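Local coordinates for putative acetyl-CoA acetyltransferase (Thermus thermophilus, PDB 1ULQ), which probably catalyses the reversible transfer of an acyl group to acetyl-CoA, making or cleaving 3-oxoacyl-CoA in lipid metabolism, at residues E372-T384 with G388-M400. Residues are numbered along the deposited sequence; the frame is centred on the assembly and turned at random.
Sequences EMRRRKVQFGLAT and GVGQGIAVVVEGM
Glu398 meets Gln379 and Phe380 across the contact while its carboxylate OE1 is gripped by two arginines of the next strand, in salt bridges with Arg280 NH1 and Arg282 NE. OE2 takes a weak hydrogen bond from Gln379 NE2 at 3.2 Å. Glu398 reaches them on an extended chain, with CG anti to the backbone N (chi1 -173°), and runs alongside the Phe380 ring, its CD 3.5 Å from Phe380 CE2. The amide of Gln379 and this carboxylate are turned 47° apart, and Gln379 CG sits over the centre of one face of the same ring. With Glu398 cut back to alanine, Arg280 and Arg282 would probably lose this shared counter-charge, and the Gln379 amide its weak hold.

Behind these side chains the backbones pair as an antiparallel hairpin. Gly381 and Val397 form a hydrogen-bonded pair, with a nearly straight bond of 2.7 Å from Gly381 N to Val397 O; Ala383 and Val395 pair likewise. On the face bearing Leu382, its CD1 packs 3.8 Å from Val396 CG2. On the other, the Met373 methyl CE lies 3.8 Å from Val397 CG1, where Gly381 leaves room for the sulfur.

Both strands belong to the C-terminal thiolase domain, and 380-387 runs on to Cys386, a predicted catalytic proton acceptor. In the large mixed sheet 391-399 is flanked by 279-288 and 380-387 by 318-321. Helix 298-308 packs on the Leu382, Thr384 and Ala394 face; helix 358-375 brings Met373 to the Val397 face.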
ATOM      1  N   GLU C 372      38.201  17.208 -16.672  1.00 17.12           N
ATOM      2  CA  GLU C 372      38.445  18.581 -17.099  1.00 16.29           C
ATOM      3  C   GLU C 372      39.815  19.024 -16.600  1.00 17.33           C
ATOM      4  O   GLU C 372      40.502  19.786 -17.286  1.00 18.05           O
ATOM      5  CB  GLU C 372      37.369  19.533 -16.574  1.00 15.37           C
ATOM      6  CG  GLU C 372      37.433  20.923 -17.205  1.00 13.75           C
ATOM      7  CD  GLU C 372      37.008  20.935 -18.677  1.00 15.17           C
ATOM      8  OE1 GLU C 372      36.928  19.844 -19.289  1.00 13.88           O
ATOM      9  OE2 GLU C 372      36.758  22.039 -19.224  1.00 14.15           O
ATOM     10  N   MET C 373      40.210  18.546 -15.414  1.00 16.85           N
ATOM     11  CA  MET C 373      41.520  18.882 -14.839  1.00 16.00           C
ATOM     12  C   MET C 373      42.625  18.440 -15.789  1.00 16.57           C
ATOM     13  O   MET C 373      43.601  19.159 -16.006  1.00 16.48           O
ATOM     14  CB  MET C 373      41.722  18.193 -13.488  1.00 13.72           C
ATOM     15  CG  MET C 373      41.228  18.981 -12.295  1.00 11.70           C
ATOM     16  SD  MET C 373      41.414  18.074 -10.742  1.00 12.46           S
ATOM     17  CE  MET C 373      43.161  18.038 -10.562  1.00 10.16           C
ATOM     18  N   ARG C 374      42.460  17.251 -16.360  1.00 17.36           N
ATOM     19  CA  ARG C 374      43.440  16.715 -17.295  1.00 18.90           C
ATOM     20  C   ARG C 374      43.522  17.480 -18.600  1.00 18.36           C
ATOM     21  O   ARG C 374      44.615  17.762 -19.078  1.00 18.04           O
ATOM     22  CB  ARG C 374      43.150  15.247 -17.619  1.00 20.74           C
ATOM     23  CG  ARG C 374      43.813  14.771 -18.909  1.00 23.29           C
ATOM     24  CD  ARG C 374      43.534  13.310 -19.178  1.00 26.37           C
ATOM     25  NE  ARG C 374      44.382  12.440 -18.368  1.00 31.05           N
ATOM     26  CZ  ARG C 374      44.274  11.112 -18.330  1.00 33.59           C
ATOM     27  NH1 ARG C 374      43.341  10.507 -19.062  1.00 34.14           N
ATOM     28  NH2 ARG C 374      45.087  10.391 -17.555  1.00 33.65           N
ATOM     29  N   ARG C 375      42.384  17.810 -19.198  1.00 19.20           N
ATOM     30  CA  ARG C 375      42.467  18.515 -20.460  1.00 20.20           C
ATOM     31  C   ARG C 375      42.996  19.940 -20.337  1.00 19.99           C
ATOM     32  O   ARG C 375      43.714  20.401 -21.220  1.00 21.70           O
ATOM     33  CB  ARG C 375      41.139  18.455 -21.236  1.00 20.84           C
ATOM     34  CG  ARG C 375      39.958  19.202 -20.692  1.00 22.91           C
ATOM     35  CD  ARG C 375      38.821  19.139 -21.730  1.00 24.16           C
ATOM     36  NE  ARG C 375      38.507  17.768 -22.158  1.00 24.14           N
ATOM     37  CZ  ARG C 375      37.631  16.959 -21.556  1.00 24.58           C
ATOM     38  NH1 ARG C 375      36.951  17.363 -20.484  1.00 22.83           N
ATOM     39  NH2 ARG C 375      37.435  15.736 -22.030  1.00 23.99           N
ATOM     40  N   ARG C 376      42.689  20.643 -19.254  1.00 19.24           N
ATOM     41  CA  ARG C 376      43.234  21.990 -19.129  1.00 17.52           C
ATOM     42  C   ARG C 376      44.452  22.030 -18.212  1.00 15.88           C
ATOM     43  O   ARG C 376      44.904  23.084 -17.795  1.00 15.12           O
ATOM     44  CB  ARG C 376      42.159  23.008 -18.698  1.00 17.93           C
ATOM     45  CG  ARG C 376      41.248  22.638 -17.538  1.00 16.71           C
ATOM     46  CD  ARG C 376      40.482  23.888 -17.058  1.00 14.41           C
ATOM     47  NE  ARG C 376      39.184  24.114 -17.698  1.00 11.81           N
ATOM     48  CZ  ARG C 376      38.470  25.231 -17.550  1.00 10.49           C
ATOM     49  NH1 ARG C 376      38.933  26.218 -16.803  1.00  9.90           N
ATOM     50  NH2 ARG C 376      37.278  25.356 -18.115  1.00  9.91           N
ATOM     51  N   LYS C 377      44.981  20.850 -17.925  1.00 15.95           N
ATOM     52  CA  LYS C 377      46.173  20.681 -17.105  1.00 16.21           C
ATOM     53  C   LYS C 377      46.258  21.512 -15.839  1.00 14.87           C
ATOM     54  O   LYS C 377      47.275  22.145 -15.568  1.00 13.64           O
ATOM     55  CB  LYS C 377      47.399  20.912 -17.984  1.00 19.58           C
ATOM     56  CG  LYS C 377      47.469  19.887 -19.125  1.00 24.09           C
ATOM     57  CD  LYS C 377      48.271  20.369 -20.330  1.00 27.66           C
ATOM     58  CE  LYS C 377      48.205  19.344 -21.468  1.00 28.81           C
ATOM     59  NZ  LYS C 377      48.953  19.768 -22.693  1.00 29.34           N
ATOM     60  N   VAL C 378      45.173  21.488 -15.069  1.00 14.36           N
ATOM     61  CA  VAL C 378      45.080  22.191 -13.792  1.00 12.74           C
ATOM     62  C   VAL C 378      45.755  21.302 -12.749  1.00 12.78           C
ATOM     63  O   VAL C 378      45.642  20.077 -12.812  1.00 12.32           O
ATOM     64  CB  VAL C 378      43.599  22.415 -13.380  1.00 11.66           C
ATOM     65  CG1 VAL C 378      43.502  22.700 -11.901  1.00 10.98           C
ATOM     66  CG2 VAL C 378      43.011  23.576 -14.149  1.00 10.22           C
ATOM     67  N   GLN C 379      46.453  21.911 -11.792  1.00 12.61           N
ATOM     68  CA  GLN C 379      47.141  21.131 -10.767  1.00 12.26           C
ATOM     69  C   GLN C 379      46.271  20.743  -9.574  1.00 13.15           C
ATOM     70  O   GLN C 379      46.363  19.614  -9.089  1.00 14.41           O
ATOM     71  CB  GLN C 379      48.394  21.872 -10.267  1.00 10.62           C
ATOM     72  CG  GLN C 379      49.078  21.178  -9.085  1.00  9.85           C
ATOM     73  CD  GLN C 379      50.434  21.770  -8.692  1.00  9.06           C
ATOM     74  OE1 GLN C 379      50.627  22.988  -8.688  1.00  8.27           O
ATOM     75  NE2 GLN C 379      51.369  20.898  -8.332  1.00  6.83           N
ATOM     76  N   PHE C 380      45.425  21.657  -9.103  1.00 13.41           N
ATOM     77  CA  PHE C 380      44.585  21.357  -7.945  1.00 12.75           C
ATOM     78  C   PHE C 380      43.099  21.549  -8.169  1.00 12.50           C
ATOM     79  O   PHE C 380      42.665  22.610  -8.617  1.00 12.77           O
ATOM     80  CB  PHE C 380      45.029  22.198  -6.755  1.00 12.14           C
ATOM     81  CG  PHE C 380      46.472  22.021  -6.408  1.00 12.64           C
ATOM     82  CD1 PHE C 380      47.376  23.059  -6.587  1.00 12.79           C
ATOM     83  CD2 PHE C 380      46.935  20.812  -5.907  1.00 12.71           C
ATOM     84  CE1 PHE C 380      48.724  22.898  -6.270  1.00 12.33           C
ATOM     85  CE2 PHE C 380      48.276  20.642  -5.589  1.00 13.41           C
ATOM     86  CZ  PHE C 380      49.173  21.689  -5.772  1.00 13.51           C
ATOM     87  N   GLY C 381      42.324  20.519  -7.837  1.00 11.06           N
ATOM     88  CA  GLY C 381      40.889  20.593  -8.003  1.00 10.28           C
ATOM     89  C   GLY C 381      40.115  20.277  -6.739  1.00  8.97           C
ATOM     90  O   GLY C 381      40.546  19.478  -5.926  1.00  9.12           O
ATOM     91  N   LEU C 382      38.954  20.900  -6.591  1.00  9.26           N
ATOM     92  CA  LEU C 382      38.110  20.690  -5.429  1.00  9.18           C
ATOM     93  C   LEU C 382      36.691  20.252  -5.812  1.00  9.10           C
ATOM     94  O   LEU C 382      36.049  20.862  -6.663  1.00  8.63           O
ATOM     95  CB  LEU C 382      38.032  21.980  -4.622  1.00 10.28           C
ATOM     96  CG  LEU C 382      37.172  21.917  -3.362  1.00 12.05           C
ATOM     97  CD1 LEU C 382      37.862  21.022  -2.334  1.00 12.76           C
ATOM     98  CD2 LEU C 382      36.960  23.318  -2.811  1.00 11.36           C
ATOM     99  N   ALA C 383      36.212  19.190  -5.171  1.00  8.72           N
ATOM    100  CA  ALA C 383      34.868  18.665  -5.395  1.00  8.13           C
ATOM    101  C   ALA C 383      34.154  18.682  -4.042  1.00  8.75           C
ATOM    102  O   ALA C 383      34.568  17.993  -3.106  1.00  9.70           O
ATOM    103  CB  ALA C 383      34.942  17.238  -5.930  1.00  7.26           C
ATOM    104  N   THR C 384      33.089  19.469  -3.922  1.00  8.87           N
ATOM    105  CA  THR C 384      32.374  19.537  -2.650  1.00  7.83           C
ATOM    106  C   THR C 384      30.854  19.699  -2.805  1.00  7.96           C
ATOM    107  O   THR C 384      30.387  20.314  -3.756  1.00  8.14           O
ATOM    108  CB  THR C 384      32.968  20.658  -1.794  1.00  5.74           C
ATOM    109  OG1 THR C 384      32.391  20.616  -0.491  1.00  4.68           O
ATOM    110  CG2 THR C 384      32.739  21.999  -2.437  1.00  5.45           C
ATOM    111  N   GLY C 388      21.883  16.810   2.853  1.00  9.21           N
ATOM    112  CA  GLY C 388      20.627  16.897   3.586  1.00  6.73           C
ATOM    113  C   GLY C 388      20.702  16.689   5.081  1.00  5.73           C
ATOM    114  O   GLY C 388      21.415  15.821   5.578  1.00  6.25           O
ATOM    115  N   VAL C 389      19.933  17.491   5.798  1.00  6.44           N
ATOM    116  CA  VAL C 389      19.875  17.447   7.255  1.00  7.16           C
ATOM    117  C   VAL C 389      21.122  18.056   7.896  1.00  8.59           C
ATOM    118  O   VAL C 389      21.417  17.791   9.065  1.00  9.69           O
ATOM    119  CB  VAL C 389      19.668  16.009   7.812  1.00  6.47           C
ATOM    120  CG1 VAL C 389      19.349  16.079   9.283  1.00  4.35           C
ATOM    121  CG2 VAL C 389      18.536  15.310   7.096  1.00  6.03           C
ATOM    122  N   GLY C 390      21.859  18.852   7.115  1.00  9.86           N
ATOM    123  CA  GLY C 390      23.029  19.568   7.625  1.00 10.60           C
ATOM    124  C   GLY C 390      24.450  19.029   7.632  1.00 10.16           C
ATOM    125  O   GLY C 390      25.045  18.895   8.703  1.00 11.09           O
ATOM    126  N   GLN C 391      25.012  18.751   6.459  1.00  8.98           N
ATOM    127  CA  GLN C 391      26.387  18.256   6.367  1.00  7.77           C
ATOM    128  C   GLN C 391      27.051  18.757   5.104  1.00  6.98           C
ATOM    129  O   GLN C 391      26.406  19.323   4.234  1.00  6.17           O
ATOM    130  CB  GLN C 391      26.425  16.726   6.367  1.00  7.41           C
ATOM    131  CG  GLN C 391      26.622  16.110   7.720  1.00  6.75           C
ATOM    132  CD  GLN C 391      26.518  14.611   7.679  1.00  7.68           C
ATOM    133  OE1 GLN C 391      25.427  14.056   7.598  1.00  8.84           O
ATOM    134  NE2 GLN C 391      27.657  13.939   7.723  1.00  9.42           N
ATOM    135  N   GLY C 392      28.352  18.534   5.011  1.00  7.55           N
ATOM    136  CA  GLY C 392      29.095  18.957   3.840  1.00  7.29           C
ATOM    137  C   GLY C 392      30.315  18.075   3.689  1.00  7.65           C
ATOM    138  O   GLY C 392      30.924  17.678   4.689  1.00  8.89           O
ATOM    139  N   ILE C 393      30.674  17.746   2.451  1.00  6.06           N
ATOM    140  CA  ILE C 393      31.842  16.915   2.220  1.00  3.75           C
ATOM    141  C   ILE C 393      32.636  17.559   1.103  1.00  4.12           C
ATOM    142  O   ILE C 393      32.065  18.207   0.230  1.00  3.06           O
ATOM    143  CB  ILE C 393      31.434  15.481   1.843  1.00  2.01           C
ATOM    144  CG1 ILE C 393      32.670  14.595   1.740  1.00  1.00           C
ATOM    145  CG2 ILE C 393      30.620  15.498   0.562  1.00  1.05           C
ATOM    146  CD1 ILE C 393      32.359  13.175   1.395  1.00  1.00           C
ATOM    147  N   ALA C 394      33.954  17.410   1.157  1.00  5.70           N
ATOM    148  CA  ALA C 394      34.839  17.977   0.142  1.00  7.12           C
ATOM    149  C   ALA C 394      36.078  17.103  -0.036  1.00  8.13           C
ATOM    150  O   ALA C 394      36.596  16.521   0.930  1.00  8.25           O
ATOM    151  CB  ALA C 394      35.251  19.392   0.531  1.00  8.15           C
ATOM    152  N   VAL C 395      36.548  17.019  -1.277  1.00  7.96           N
ATOM    153  CA  VAL C 395      37.718  16.216  -1.612  1.00  7.57           C
ATOM    154  C   VAL C 395      38.681  17.003  -2.481  1.00  8.31           C
ATOM    155  O   VAL C 395      38.284  17.521  -3.524  1.00  9.40           O
ATOM    156  CB  VAL C 395      37.303  14.971  -2.382  1.00  6.35           C
ATOM    157  CG1 VAL C 395      38.523  14.261  -2.937  1.00  6.20           C
ATOM    158  CG2 VAL C 395      36.522  14.063  -1.474  1.00  6.92           C
ATOM    159  N   VAL C 396      39.940  17.101  -2.059  1.00  8.12           N
ATOM    160  CA  VAL C 396      40.926  17.832  -2.851  1.00  7.33           C
ATOM    161  C   VAL C 396      41.752  16.854  -3.673  1.00  8.14           C
ATOM    162  O   VAL C 396      42.256  15.855  -3.168  1.00  8.88           O
ATOM    163  CB  VAL C 396      41.868  18.675  -1.980  1.00  5.18           C
ATOM    164  CG1 VAL C 396      42.734  19.543  -2.864  1.00  2.36           C
ATOM    165  CG2 VAL C 396      41.072  19.533  -1.029  1.00  4.63           C
ATOM    166  N   VAL C 397      41.894  17.162  -4.949  1.00  9.51           N
ATOM    167  CA  VAL C 397      42.621  16.309  -5.864  1.00 10.90           C
ATOM    168  C   VAL C 397      43.722  17.055  -6.632  1.00 13.57           C
ATOM    169  O   VAL C 397      43.555  18.221  -7.014  1.00 13.38           O
ATOM    170  CB  VAL C 397      41.616  15.679  -6.830  1.00  9.23           C
ATOM    171  CG1 VAL C 397      42.272  15.295  -8.117  1.00 10.24           C
ATOM    172  CG2 VAL C 397      40.999  14.482  -6.174  1.00  7.32           C
ATOM    173  N   GLU C 398      44.849  16.374  -6.840  1.00 15.61           N
ATOM    174  CA  GLU C 398      45.991  16.939  -7.561  1.00 17.15           C
ATOM    175  C   GLU C 398      46.134  16.200  -8.885  1.00 18.07           C
ATOM    176  O   GLU C 398      46.210  14.972  -8.910  1.00 18.44           O
ATOM    177  CB  GLU C 398      47.274  16.792  -6.728  1.00 18.42           C
ATOM    178  CG  GLU C 398      48.511  17.492  -7.318  1.00 20.58           C
ATOM    179  CD  GLU C 398      49.714  17.529  -6.358  1.00 22.68           C
ATOM    180  OE1 GLU C 398      49.705  16.781  -5.349  1.00 23.13           O
ATOM    181  OE2 GLU C 398      50.676  18.299  -6.620  1.00 22.43           O
ATOM    182  N   GLY C 399      46.152  16.949  -9.983  1.00 19.45           N
ATOM    183  CA  GLY C 399      46.270  16.340 -11.297  1.00 21.38           C
ATOM    184  C   GLY C 399      47.643  15.749 -11.559  1.00 23.16           C
ATOM    185  O   GLY C 399      48.614  16.122 -10.892  1.00 21.63           O
ATOM    186  N   MET C 400      47.719  14.827 -12.522  1.00 25.27           N
ATOM    187  CA  MET C 400      48.981  14.173 -12.887  1.00 27.38           C
ATOM    188  C   MET C 400      49.033  13.754 -14.367  1.00 28.69           C
ATOM    189  O   MET C 400      48.021  13.940 -15.073  1.00 30.65           O
ATOM    190  CB  MET C 400      49.210  12.943 -12.001  1.00 27.08           C
ATOM    191  CG  MET C 400      49.016  13.219 -10.513  1.00 28.58           C
ATOM    192  SD  MET C 400      49.965  12.175  -9.355  1.00 29.79           S
ATOM    193  CE  MET C 400      49.179  10.578  -9.585  1.00 30.29           C
TER